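Local coordinates for protein probable oxidoreductase (Pseudomonas aeruginosa, PDB 4B7C) that probably acts as an NADP-dependent oxidoreductase of the medium-chain dehydrogenase/reductase superfamily, with a GroES-like domain and a Rossmann-fold domain, at residues D24-V29 / T315-L320; N45-L50 / A121-Y126; S49-P52 / G56-N59; L127-M132 / T296-G301. All blocks are in the same frame, centred on the assembly; numbering follows the deposited sequence.

Interaction 1: D24-V29 / T315-L320; sequences DTFSFV and TFPETL
The F26 ring is sandwiched: the methyl CG2 of T25, its own neighbour, lies over the centre of one face, and CE2 of F316 lies over the centre of the other. F316 meets it edge on, in a T-shaped (edge-to-face) stack with centroids 5.0 Å apart and planes at 68°. The point of the wedge is F316 CE2, 3.7 Å from F26 CZ and at much the same distance from the other ring carbons. CG of F316 stands anti to the backbone N (chi1 170°), which swings the ring off the start of its helix toward the strand. L320, one turn on, brings CD2 obliquely to the ring, 4.0 Å from F26 CZ, while P317 CB sits more loosely near F26 CD2. In fold terms, strand 26-32 pairs with strand 7-13 as a small antiparallel sheet, and the contact seats it on helix 316-321, close to the C-terminal end of the chain. Y11 of the partner strand adds its ring beside F316, and M58 also touches F26. At the start of the helix, T315 O takes two bonds from T319: the backbone N at 2.9 Å, and OG1, which comes from well above the carbonyl plane.

Interaction 2: N45-L50 / A121-Y126; sequences NEYLSL and APLPRY
L123 and P124, the residues that meet Y47 and E46, are carried by a turn whose shortest polar bond runs from R125 N to P122 O, 2.9 Å long. A second bond, Y126 N to L123 O at 3.1 Å, completes the 3-10 winding that presents the leucine and the proline to the strand. Y47 does most of the work. Its ring receives P124 over one face: CG lies 3.8 Å from the ring centroid, 14° off the ring normal, a CH-pi contact displaced somewhat toward the CE1 rim, where P124 CG is 3.7 Å from Y47 CE1. L123 comes at the same ring obliquely, its CB 4.0 Å from Y47 CE2. E46 and Y47 both bond through their backbones to V79 on the neighbouring strand 77-85. Two residues set against one make a classic beta bulge, and here both direct their side chains at the loop. The E46 chain bends at chi2 (-140°) and lays OE1 3.3 Å from L123 CD1. This joins strand 41-49 of the mixed sheet to the connection that leads into helix 132-145. The C-terminal end of the loop is tied elsewhere: R125 forms a salt bridge with E307, and Y126 OH is bonded to D117 O. No hydrogen bond crosses between the two segments, so the contact rests on CH-pi attraction and dispersion, and the E46 carboxylate oxygen merely touches a methyl.

Interaction 3: S49-P52 / G56-N59; sequences SLDP and GWMN
W57 and D51 bury the most surface here, and they meet at one point: D51 OD2 lies 4.2 Å from CH2, the far corner of the W57 six-membered ring. The approach is oblique, with the carboxylate and indole planes 81° apart, nearly perpendicular. D51 carries CG anti to its carbonyl carbon (chi1 -55°), which points the carboxylate at the tryptophan. This is a loose approach, and the main polar partner of the acid is elsewhere: OD1 makes a salt bridge with K331, whose NZ also bonds to S49 OG. P52 is the third residue, contributing through its backbone. Segment 49-52 leads into helix 53-58 and 56-59 closes it; the helix follows strand 41-49 of the mixed sheet in the GroES-like domain, so the contact spans the turn from strand end to helix. P52 O and G56 N are 4.2 Å apart across that first turn, and no hydrogen bond joins the two. At the other end of the helix N59 N reaches back to G56 O, a bond of 3.1 Å. The W57 ring has a second charged neighbour in R75, which forms a cation-pi contact with it, and its side chain also packs on I65.

Interaction 4: L127-M132 / T296-G301; sequences LSALGM and TWLAEG
Apolar packing makes the whole of this contact, and it converges on one methyl group. CD1 of L298 drives into the fork of L130, 3.8 Å from L130 CG and 4.0 Å from both L130 CD1 and L130 CD2, so the two leucines meet tip to tip. A129 flanks them, its CB 4.4 Å from L298 CD1. With chi1 near -70° the L298 branch leans back beside its own backbone N, and CD1 reaches the loop. Around this pair, M294 one turn earlier on the helix touches L130, and L303 lies against L298. Backbone hydrogen bonds shape both partners. In the loop, G131 N bonds to S128 O at 2.9 Å, closing the type I beta turn that displays A129 and L130, and G131 then serves as N-cap of helix 132-145. On the other side, helix 287-299 ends in a Schellman motif, where G301 turns to positive phi (76°) and its N bonds to L298 O at 3.0 Å. S128 OG fastens the turn further, bonding to E307 and S305. With no polar bond between the two segments, what joins them across this face is dispersion between aliphatic groups, which fixes no direction of its own.

Interactions 2 and 3 open from one piece of chain, strand 41-49 and the turn after it, sharing S49 and L50 though their centres are about 17 Å apart. L50 also packs on T319 of interaction 1, and M58 touches F26 and L320, so L50 and M58 connect interactions 1 and 3 by apolar packing. Interaction 4 follows interaction 2 directly in the chain, about 13 Å away between centres, with R125 O probably accepting a bond from L130 N. Interactions 1 and 4, with centres about 30 Å apart, do not touch. Interaction 1 links strand 26-32 to helix 316-321, interaction 2 strand 41-49 to the loop before helix 132-145, and interaction 4 that loop to helix 287-299.

Interaction 1: D24-V29 / T315-L320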
loop_
_atom_site.group_PDB
_atom_site.type_symbol
_atom_site.label_atom_id
_atom_site.label_comp_id
_atom_site.label_asym_id
_atom_site.label_seq_id
_atom_site.Cartn_x
_atom_site.Cartn_y
_atom_site.Cartn_z
ATOM N N ASP B 24 37.093 -5.496 -2.597
ATOM C CA ASP B 24 37.617 -4.150 -2.301
ATOM C C ASP B 24 36.562 -3.312 -1.526
ATOM O O ASP B 24 36.819 -2.172 -1.138
ATOM C CB ASP B 24 38.074 -3.413 -3.592
ATOM C CG ASP B 24 39.501 -3.836 -4.111
ATOM O OD1 ASP B 24 39.869 -4.928 -3.710
ATOM O OD2 ASP B 24 40.251 -3.135 -4.925
ATOM N N THR B 25 35.387 -3.890 -1.284
ATOM C CA THR B 25 34.281 -3.178 -0.623
ATOM C C THR B 25 34.626 -2.852 0.833
ATOM O O THR B 25 34.322 -1.761 1.322
ATOM C CB THR B 25 32.981 -4.001 -0.665
ATOM O OG1 THR B 25 32.666 -4.325 -2.037
ATOM C CG2 THR B 25 31.845 -3.203 -0.069
ATOM N N PHE B 26 35.283 -3.795 1.501
ATOM C CA PHE B 26 35.689 -3.621 2.901
ATOM C C PHE B 26 37.199 -3.596 3.093
ATOM O O PHE B 26 37.939 -4.208 2.336
ATOM C CB PHE B 26 35.110 -4.727 3.770
ATOM C CG PHE B 26 33.627 -4.856 3.667
ATOM C CD1 PHE B 26 32.804 -3.964 4.326
ATOM C CD2 PHE B 26 33.058 -5.871 2.925
ATOM C CE1 PHE B 26 31.436 -4.075 4.233
ATOM C CE2 PHE B 26 31.689 -5.993 2.826
ATOM C CZ PHE B 26 30.871 -5.095 3.482
ATOM N N SER B 27 37.635 -2.857 4.108
ATOM C CA SER B 27 39.042 -2.831 4.535
ATOM C C SER B 27 39.181 -3.469 5.916
ATOM O O SER B 27 38.493 -3.082 6.866
ATOM C CB SER B 27 39.634 -1.407 4.545
ATOM O OG SER B 27 39.620 -0.851 3.250
ATOM N N PHE B 28 40.084 -4.438 6.015
ATOM C CA PHE B 28 40.371 -5.107 7.270
ATOM C C PHE B 28 41.464 -4.359 8.017
ATOM O O PHE B 28 42.615 -4.307 7.581
ATOM C CB PHE B 28 40.764 -6.557 7.013
ATOM C CG PHE B 28 40.685 -7.415 8.224
ATOM C CD1 PHE B 28 39.605 -7.298 9.085
ATOM C CD2 PHE B 28 41.668 -8.338 8.491
ATOM C CE1 PHE B 28 39.516 -8.072 10.211
ATOM C CE2 PHE B 28 41.590 -9.127 9.617
ATOM C CZ PHE B 28 40.514 -8.992 10.480
ATOM N N VAL B 29 41.095 -3.730 9.128
ATOM C CA VAL B 29 42.011 -2.828 9.826
ATOM C C VAL B 29 42.199 -3.228 11.301
ATOM O O VAL B 29 41.290 -3.752 11.957
ATOM C CB VAL B 29 41.647 -1.334 9.617
ATOM C CG1 VAL B 29 42.532 -0.452 10.482
ATOM C CG2 VAL B 29 41.799 -0.973 8.148
ATOM N N THR B 315 36.579 -13.935 8.028
ATOM C CA THR B 315 35.822 -14.477 6.891
ATOM C C THR B 315 34.621 -13.618 6.461
ATOM O O THR B 315 33.933 -13.954 5.494
ATOM C CB THR B 315 35.281 -15.893 7.171
ATOM O OG1 THR B 315 34.194 -15.828 8.108
ATOM C CG2 THR B 315 36.398 -16.816 7.694
ATOM N N PHE B 316 34.406 -12.505 7.154
ATOM C CA PHE B 316 33.209 -11.668 6.950
ATOM C C PHE B 316 32.827 -11.361 5.473
ATOM O O PHE B 316 31.702 -11.656 5.058
ATOM C CB PHE B 316 33.315 -10.364 7.760
ATOM C CG PHE B 316 32.256 -9.357 7.414
ATOM C CD1 PHE B 316 30.945 -9.575 7.768
ATOM C CD2 PHE B 316 32.566 -8.231 6.663
ATOM C CE1 PHE B 316 29.960 -8.676 7.406
ATOM C CE2 PHE B 316 31.588 -7.317 6.293
ATOM C CZ PHE B 316 30.273 -7.544 6.671
ATOM N N PRO B 317 33.744 -10.771 4.684
ATOM C CA PRO B 317 33.403 -10.449 3.276
ATOM C C PRO B 317 32.900 -11.627 2.472
ATOM O O PRO B 317 31.969 -11.461 1.689
ATOM C CB PRO B 317 34.734 -9.947 2.685
ATOM C CG PRO B 317 35.506 -9.477 3.860
ATOM C CD PRO B 317 35.143 -10.425 4.976
ATOM N N GLU B 318 33.540 -12.790 2.617
ATOM C CA GLU B 318 33.125 -13.976 1.856
ATOM C C GLU B 318 31.819 -14.493 2.401
ATOM O O GLU B 318 30.928 -14.834 1.629
ATOM C CB GLU B 318 34.156 -15.117 1.860
ATOM C CG GLU B 318 34.665 -15.649 3.175
ATOM C CD GLU B 318 36.012 -15.073 3.571
ATOM O OE1 GLU B 318 36.059 -13.835 3.638
ATOM O OE2 GLU B 318 37.012 -15.820 3.822
ATOM N N THR B 319 31.745 -14.591 3.729
ATOM C CA THR B 319 30.568 -15.138 4.396
ATOM C C THR B 319 29.337 -14.314 4.076
ATOM O O THR B 319 28.262 -14.858 3.874
ATOM C CB THR B 319 30.762 -15.226 5.924
ATOM O OG1 THR B 319 31.941 -15.993 6.228
ATOM C CG2 THR B 319 29.541 -15.868 6.565
ATOM N N LEU B 320 29.519 -13.005 3.982
ATOM C CA LEU B 320 28.438 -12.099 3.573
ATOM C C LEU B 320 27.818 -12.439 2.206
ATOM O O LEU B 320 26.606 -12.318 2.030
ATOM C CB LEU B 320 28.929 -10.645 3.566
ATOM C CG LEU B 320 27.824 -9.581 3.387
ATOM C CD1 LEU B 320 26.713 -9.724 4.422
ATOM C CD2 LEU B 320 28.348 -8.155 3.401
#

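Interaction 2: N45-L50 / A121-Y126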
loop_
_atom_site.group_PDB
_atom_site.type_symbol
_atom_site.label_atom_id
_atom_site.label_comp_id
_atom_site.label_asym_id
_atom_site.label_seq_id
_atom_site.Cartn_x
_atom_site.Cartn_y
_atom_site.Cartn_z
ATOM N N ASN B 45 32.607 -8.768 21.440
ATOM C CA ASN B 45 31.656 -9.301 20.472
ATOM C C ASN B 45 31.845 -10.810 20.314
ATOM O O ASN B 45 32.962 -11.284 20.132
ATOM C CB ASN B 45 31.790 -8.593 19.119
ATOM C CG ASN B 45 31.460 -7.107 19.191
ATOM O OD1 ASN B 45 30.948 -6.609 20.205
ATOM N ND2 ASN B 45 31.729 -6.390 18.094
ATOM N N GLU B 46 30.748 -11.553 20.381
ATOM C CA GLU B 46 30.811 -13.016 20.318
ATOM C C GLU B 46 30.204 -13.586 19.041
ATOM O O GLU B 46 30.795 -14.463 18.403
ATOM C CB GLU B 46 30.122 -13.636 21.538
ATOM C CG GLU B 46 30.888 -13.420 22.852
ATOM C CD GLU B 46 30.922 -14.600 23.820
ATOM O OE1 GLU B 46 30.186 -15.615 23.609
ATOM O OE2 GLU B 46 31.733 -14.488 24.800
ATOM N N TYR B 47 29.018 -13.099 18.700
ATOM C CA TYR B 47 28.329 -13.498 17.489
ATOM C C TYR B 47 27.748 -12.271 16.784
ATOM O O TYR B 47 27.178 -11.390 17.421
ATOM C CB TYR B 47 27.204 -14.463 17.789
ATOM C CG TYR B 47 27.661 -15.774 18.367
ATOM C CD1 TYR B 47 27.989 -16.842 17.535
ATOM C CD2 TYR B 47 27.757 -15.946 19.738
ATOM C CE1 TYR B 47 28.401 -18.053 18.053
ATOM C CE2 TYR B 47 28.161 -17.152 20.273
ATOM C CZ TYR B 47 28.487 -18.201 19.433
ATOM O OH TYR B 47 28.890 -19.397 19.942
ATOM N N LEU B 48 27.877 -12.257 15.461
ATOM C CA LEU B 48 27.342 -11.178 14.623
ATOM C C LEU B 48 26.295 -11.684 13.664
ATOM O O LEU B 48 26.386 -12.798 13.145
ATOM C CB LEU B 48 28.442 -10.502 13.830
ATOM C CG LEU B 48 29.569 -9.893 14.654
ATOM C CD1 LEU B 48 30.613 -9.327 13.709
ATOM C CD2 LEU B 48 29.089 -8.840 15.661
ATOM N N SER B 49 25.255 -10.875 13.495
ATOM C CA SER B 49 24.171 -11.193 12.588
ATOM C C SER B 49 24.539 -10.742 11.175
ATOM O O SER B 49 24.830 -9.576 10.937
ATOM C CB SER B 49 22.877 -10.518 13.009
ATOM O OG SER B 49 21.874 -10.742 12.028
ATOM N N LEU B 50 24.548 -11.689 10.248
ATOM C CA LEU B 50 24.697 -11.355 8.842
ATOM C C LEU B 50 23.301 -11.349 8.217
ATOM O O LEU B 50 22.617 -12.383 8.207
ATOM C CB LEU B 50 25.652 -12.326 8.142
ATOM C CG LEU B 50 27.155 -12.020 8.251
ATOM C CD1 LEU B 50 27.602 -11.685 9.664
ATOM C CD2 LEU B 50 27.952 -13.206 7.733
ATOM N N ALA B 121 18.586 -19.782 26.367
ATOM C CA ALA B 121 18.679 -20.137 24.974
ATOM C C ALA B 121 20.111 -19.987 24.573
ATOM O O ALA B 121 20.822 -19.199 25.168
ATOM C CB ALA B 121 17.804 -19.217 24.126
ATOM N N PRO B 122 20.535 -20.726 23.550
ATOM C CA PRO B 122 21.879 -20.500 23.053
ATOM C C PRO B 122 22.072 -19.059 22.544
ATOM O O PRO B 122 21.141 -18.466 21.996
ATOM C CB PRO B 122 22.012 -21.485 21.902
ATOM C CG PRO B 122 20.789 -22.319 21.886
ATOM C CD PRO B 122 19.761 -21.684 22.746
ATOM N N LEU B 123 23.268 -18.527 22.760
ATOM C CA LEU B 123 23.587 -17.138 22.444
ATOM C C LEU B 123 23.224 -16.738 21.012
ATOM O O LEU B 123 22.625 -15.697 20.832
ATOM C CB LEU B 123 25.060 -16.831 22.701
ATOM C CG LEU B 123 25.440 -16.332 24.095
ATOM C CD1 LEU B 123 26.886 -15.842 24.066
ATOM C CD2 LEU B 123 24.534 -15.168 24.495
ATOM N N PRO B 124 23.567 -17.571 20.013
ATOM C CA PRO B 124 23.263 -17.196 18.645
ATOM C C PRO B 124 21.779 -17.073 18.354
ATOM O O PRO B 124 21.409 -16.362 17.429
ATOM C CB PRO B 124 23.832 -18.356 17.824
ATOM C CG PRO B 124 24.846 -18.989 18.693
ATOM C CD PRO B 124 24.285 -18.859 20.073
ATOM N N ARG B 125 20.946 -17.738 19.152
ATOM C CA ARG B 125 19.502 -17.672 18.975
ATOM C C ARG B 125 18.928 -16.276 19.288
ATOM O O ARG B 125 17.845 -15.912 18.828
ATOM C CB ARG B 125 18.783 -18.731 19.809
ATOM C CG ARG B 125 17.299 -18.801 19.468
ATOM C CD ARG B 125 16.762 -20.213 19.399
ATOM N NE ARG B 125 17.601 -21.107 18.607
ATOM C CZ ARG B 125 17.825 -22.387 18.891
ATOM N NH1 ARG B 125 17.295 -22.963 19.968
ATOM N NH2 ARG B 125 18.604 -23.098 18.093
ATOM N N TYR B 126 19.673 -15.503 20.064
ATOM C CA TYR B 126 19.310 -14.109 20.332
ATOM C C TYR B 126 19.607 -13.201 19.127
ATOM O O TYR B 126 19.433 -11.987 19.198
ATOM C CB TYR B 126 20.025 -13.587 21.583
ATOM C CG TYR B 126 19.419 -14.155 22.843
ATOM C CD1 TYR B 126 18.172 -13.738 23.277
ATOM C CD2 TYR B 126 20.090 -15.108 23.582
ATOM C CE1 TYR B 126 17.602 -14.259 24.429
ATOM C CE2 TYR B 126 19.539 -15.627 24.733
ATOM C CZ TYR B 126 18.289 -15.219 25.156
ATOM O OH TYR B 126 17.775 -15.742 26.324
#

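Interaction 3: S49-P52 / G56-N59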
loop_
_atom_site.group_PDB
_atom_site.type_symbol
_atom_site.label_atom_id
_atom_site.label_comp_id
_atom_site.label_asym_id
_atom_site.label_seq_id
_atom_site.Cartn_x
_atom_site.Cartn_y
_atom_site.Cartn_z
ATOM N N SER B 49 25.255 -10.875 13.495
ATOM C CA SER B 49 24.171 -11.193 12.588
ATOM C C SER B 49 24.539 -10.742 11.175
ATOM O O SER B 49 24.830 -9.576 10.937
ATOM C CB SER B 49 22.877 -10.518 13.009
ATOM O OG SER B 49 21.874 -10.742 12.028
ATOM N N LEU B 50 24.548 -11.689 10.248
ATOM C CA LEU B 50 24.697 -11.355 8.842
ATOM C C LEU B 50 23.301 -11.349 8.217
ATOM O O LEU B 50 22.617 -12.383 8.207
ATOM C CB LEU B 50 25.652 -12.326 8.142
ATOM C CG LEU B 50 27.155 -12.020 8.251
ATOM C CD1 LEU B 50 27.602 -11.685 9.664
ATOM C CD2 LEU B 50 27.952 -13.206 7.733
ATOM N N ASP B 51 22.916 -10.172 7.705
ATOM C CA ASP B 51 21.555 -9.878 7.222
ATOM C C ASP B 51 21.553 -9.229 5.843
ATOM O O ASP B 51 22.364 -8.340 5.579
ATOM C CB ASP B 51 20.818 -8.842 8.106
ATOM C CG ASP B 51 20.764 -9.232 9.591
ATOM O OD1 ASP B 51 20.313 -10.361 9.880
ATOM O OD2 ASP B 51 21.142 -8.409 10.475
ATOM N N PRO B 52 20.589 -9.610 4.985
ATOM C CA PRO B 52 20.486 -8.972 3.653
ATOM C C PRO B 52 20.381 -7.452 3.718
ATOM O O PRO B 52 20.847 -6.764 2.799
ATOM C CB PRO B 52 19.198 -9.577 3.076
ATOM C CG PRO B 52 19.058 -10.889 3.773
ATOM C CD PRO B 52 19.550 -10.635 5.170
ATOM N N GLY B 56 21.682 -2.723 1.877
ATOM C CA GLY B 56 21.103 -1.385 1.914
ATOM C C GLY B 56 21.931 -0.424 2.743
ATOM O O GLY B 56 22.063 0.758 2.402
ATOM N N TRP B 57 22.475 -0.914 3.852
ATOM C CA TRP B 57 23.268 -0.065 4.767
ATOM C C TRP B 57 24.526 0.424 4.125
ATOM O O TRP B 57 25.091 1.444 4.546
ATOM C CB TRP B 57 23.640 -0.809 6.046
ATOM C CG TRP B 57 22.475 -1.369 6.801
ATOM C CD1 TRP B 57 21.147 -0.967 6.736
ATOM C CD2 TRP B 57 22.502 -2.431 7.815
ATOM N NE1 TRP B 57 20.376 -1.713 7.579
ATOM C CE2 TRP B 57 21.123 -2.606 8.258
ATOM C CE3 TRP B 57 23.487 -3.234 8.359
ATOM C CZ2 TRP B 57 20.769 -3.554 9.209
ATOM C CZ3 TRP B 57 23.128 -4.188 9.316
ATOM C CH2 TRP B 57 21.801 -4.351 9.727
ATOM N N MET B 58 24.990 -0.321 3.125
ATOM C CA MET B 58 26.194 0.051 2.384
ATOM C C MET B 58 25.943 1.096 1.290
ATOM O O MET B 58 26.866 1.801 0.870
ATOM C CB MET B 58 26.828 -1.192 1.751
ATOM C CG MET B 58 27.564 -2.066 2.750
ATOM S SD MET B 58 28.328 -3.521 1.960
ATOM C CE MET B 58 26.949 -4.652 1.888
ATOM N N ASN B 59 24.705 1.156 0.811
ATOM C CA ASN B 59 24.316 2.102 -0.239
ATOM C C ASN B 59 24.130 3.529 0.268
ATOM O O ASN B 59 23.631 3.742 1.382
ATOM C CB ASN B 59 23.020 1.620 -0.920
ATOM C CG ASN B 59 23.244 0.479 -1.881
ATOM O OD1 ASN B 59 24.348 0.252 -2.367
ATOM N ND2 ASN B 59 22.184 -0.247 -2.174
#

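Interaction 4: L127-M132 / T296-G301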
loop_
_atom_site.group_PDB
_atom_site.type_symbol
_atom_site.label_atom_id
_atom_site.label_comp_id
_atom_site.label_asym_id
_atom_site.label_seq_id
_atom_site.Cartn_x
_atom_site.Cartn_y
_atom_site.Cartn_z
ATOM N N LEU B 127 20.072 -13.809 18.037
ATOM C CA LEU B 127 20.209 -13.117 16.749
ATOM C C LEU B 127 19.219 -13.637 15.726
ATOM O O LEU B 127 19.190 -13.149 14.601
ATOM C CB LEU B 127 21.619 -13.285 16.195
ATOM C CG LEU B 127 22.716 -12.648 17.009
ATOM C CD1 LEU B 127 24.044 -12.957 16.324
ATOM C CD2 LEU B 127 22.463 -11.157 17.125
ATOM N N SER B 128 18.443 -14.650 16.097
ATOM C CA SER B 128 17.507 -15.272 15.175
ATOM C C SER B 128 16.090 -15.171 15.714
ATOM O O SER B 128 15.536 -14.075 15.777
ATOM C CB SER B 128 17.900 -16.723 14.839
ATOM O OG SER B 128 17.924 -17.533 15.989
ATOM N N ALA B 129 15.510 -16.295 16.125
ATOM C CA ALA B 129 14.120 -16.316 16.591
ATOM C C ALA B 129 13.896 -15.409 17.807
ATOM O O ALA B 129 12.819 -14.799 17.955
ATOM C CB ALA B 129 13.689 -17.740 16.897
ATOM N N LEU B 130 14.919 -15.295 18.656
ATOM C CA LEU B 130 14.853 -14.418 19.842
ATOM C C LEU B 130 15.636 -13.124 19.614
ATOM O O LEU B 130 16.011 -12.415 20.556
ATOM C CB LEU B 130 15.384 -15.142 21.093
ATOM C CG LEU B 130 14.493 -16.296 21.574
ATOM C CD1 LEU B 130 15.184 -17.119 22.685
ATOM C CD2 LEU B 130 13.110 -15.839 22.014
ATOM N N GLY B 131 15.902 -12.832 18.344
ATOM C CA GLY B 131 16.549 -11.602 17.922
ATOM C C GLY B 131 15.688 -10.799 16.946
ATOM O O GLY B 131 14.470 -10.952 16.889
ATOM N N MET B 132 16.334 -9.950 16.159
ATOM C CA MET B 132 15.635 -9.009 15.289
ATOM C C MET B 132 14.883 -9.685 14.149
ATOM O O MET B 132 13.847 -9.202 13.728
ATOM C CB MET B 132 16.586 -7.932 14.745
ATOM C CG MET B 132 17.028 -6.900 15.789
ATOM S SD MET B 132 15.716 -6.136 16.763
ATOM C CE MET B 132 15.619 -7.224 18.181
ATOM N N THR B 296 8.432 -19.267 24.860
ATOM C CA THR B 296 7.538 -20.368 25.244
ATOM C C THR B 296 7.191 -21.252 24.032
ATOM O O THR B 296 7.118 -22.473 24.148
ATOM C CB THR B 296 6.250 -19.873 25.930
ATOM O OG1 THR B 296 5.426 -19.191 24.983
ATOM C CG2 THR B 296 6.586 -18.931 27.069
ATOM N N TRP B 297 6.982 -20.638 22.875
ATOM C CA TRP B 297 6.717 -21.404 21.649
ATOM C C TRP B 297 7.880 -22.303 21.335
ATOM O O TRP B 297 7.704 -23.472 20.991
ATOM C CB TRP B 297 6.442 -20.492 20.454
ATOM C CG TRP B 297 5.058 -19.865 20.439
ATOM C CD1 TRP B 297 3.886 -20.352 21.013
ATOM C CD2 TRP B 297 4.659 -18.625 19.775
ATOM N NE1 TRP B 297 2.826 -19.514 20.777
ATOM C CE2 TRP B 297 3.218 -18.464 20.034
ATOM C CE3 TRP B 297 5.330 -17.661 19.031
ATOM C CZ2 TRP B 297 2.504 -17.380 19.564
ATOM C CZ3 TRP B 297 4.591 -16.575 18.561
ATOM C CH2 TRP B 297 3.215 -16.439 18.819
ATOM N N LEU B 298 9.085 -21.760 21.470
ATOM C CA LEU B 298 10.304 -22.541 21.270
ATOM C C LEU B 298 10.411 -23.691 22.281
ATOM O O LEU B 298 10.661 -24.832 21.903
ATOM C CB LEU B 298 11.543 -21.652 21.366
ATOM C CG LEU B 298 11.762 -20.671 20.222
ATOM C CD1 LEU B 298 12.682 -19.569 20.718
ATOM C CD2 LEU B 298 12.358 -21.374 19.011
ATOM N N ALA B 299 10.221 -23.366 23.555
ATOM C CA ALA B 299 10.334 -24.339 24.659
ATOM C C ALA B 299 9.345 -25.491 24.507
ATOM O O ALA B 299 9.675 -26.639 24.791
ATOM C CB ALA B 299 10.116 -23.654 26.002
ATOM N N GLU B 300 8.142 -25.166 24.043
ATOM C CA GLU B 300 7.075 -26.151 23.855
ATOM C C GLU B 300 7.220 -26.950 22.551
ATOM O O GLU B 300 6.469 -27.886 22.311
ATOM C CB GLU B 300 5.705 -25.470 23.890
ATOM C CG GLU B 300 5.324 -24.951 25.269
ATOM C CD GLU B 300 4.062 -24.102 25.266
ATOM O OE1 GLU B 300 3.417 -24.004 24.211
ATOM O OE2 GLU B 300 3.703 -23.537 26.321
ATOM N N GLY B 301 8.194 -26.587 21.724
ATOM C CA GLY B 301 8.418 -27.259 20.441
ATOM C C GLY B 301 7.415 -26.877 19.361
ATOM O O GLY B 301 7.340 -27.532 18.321
#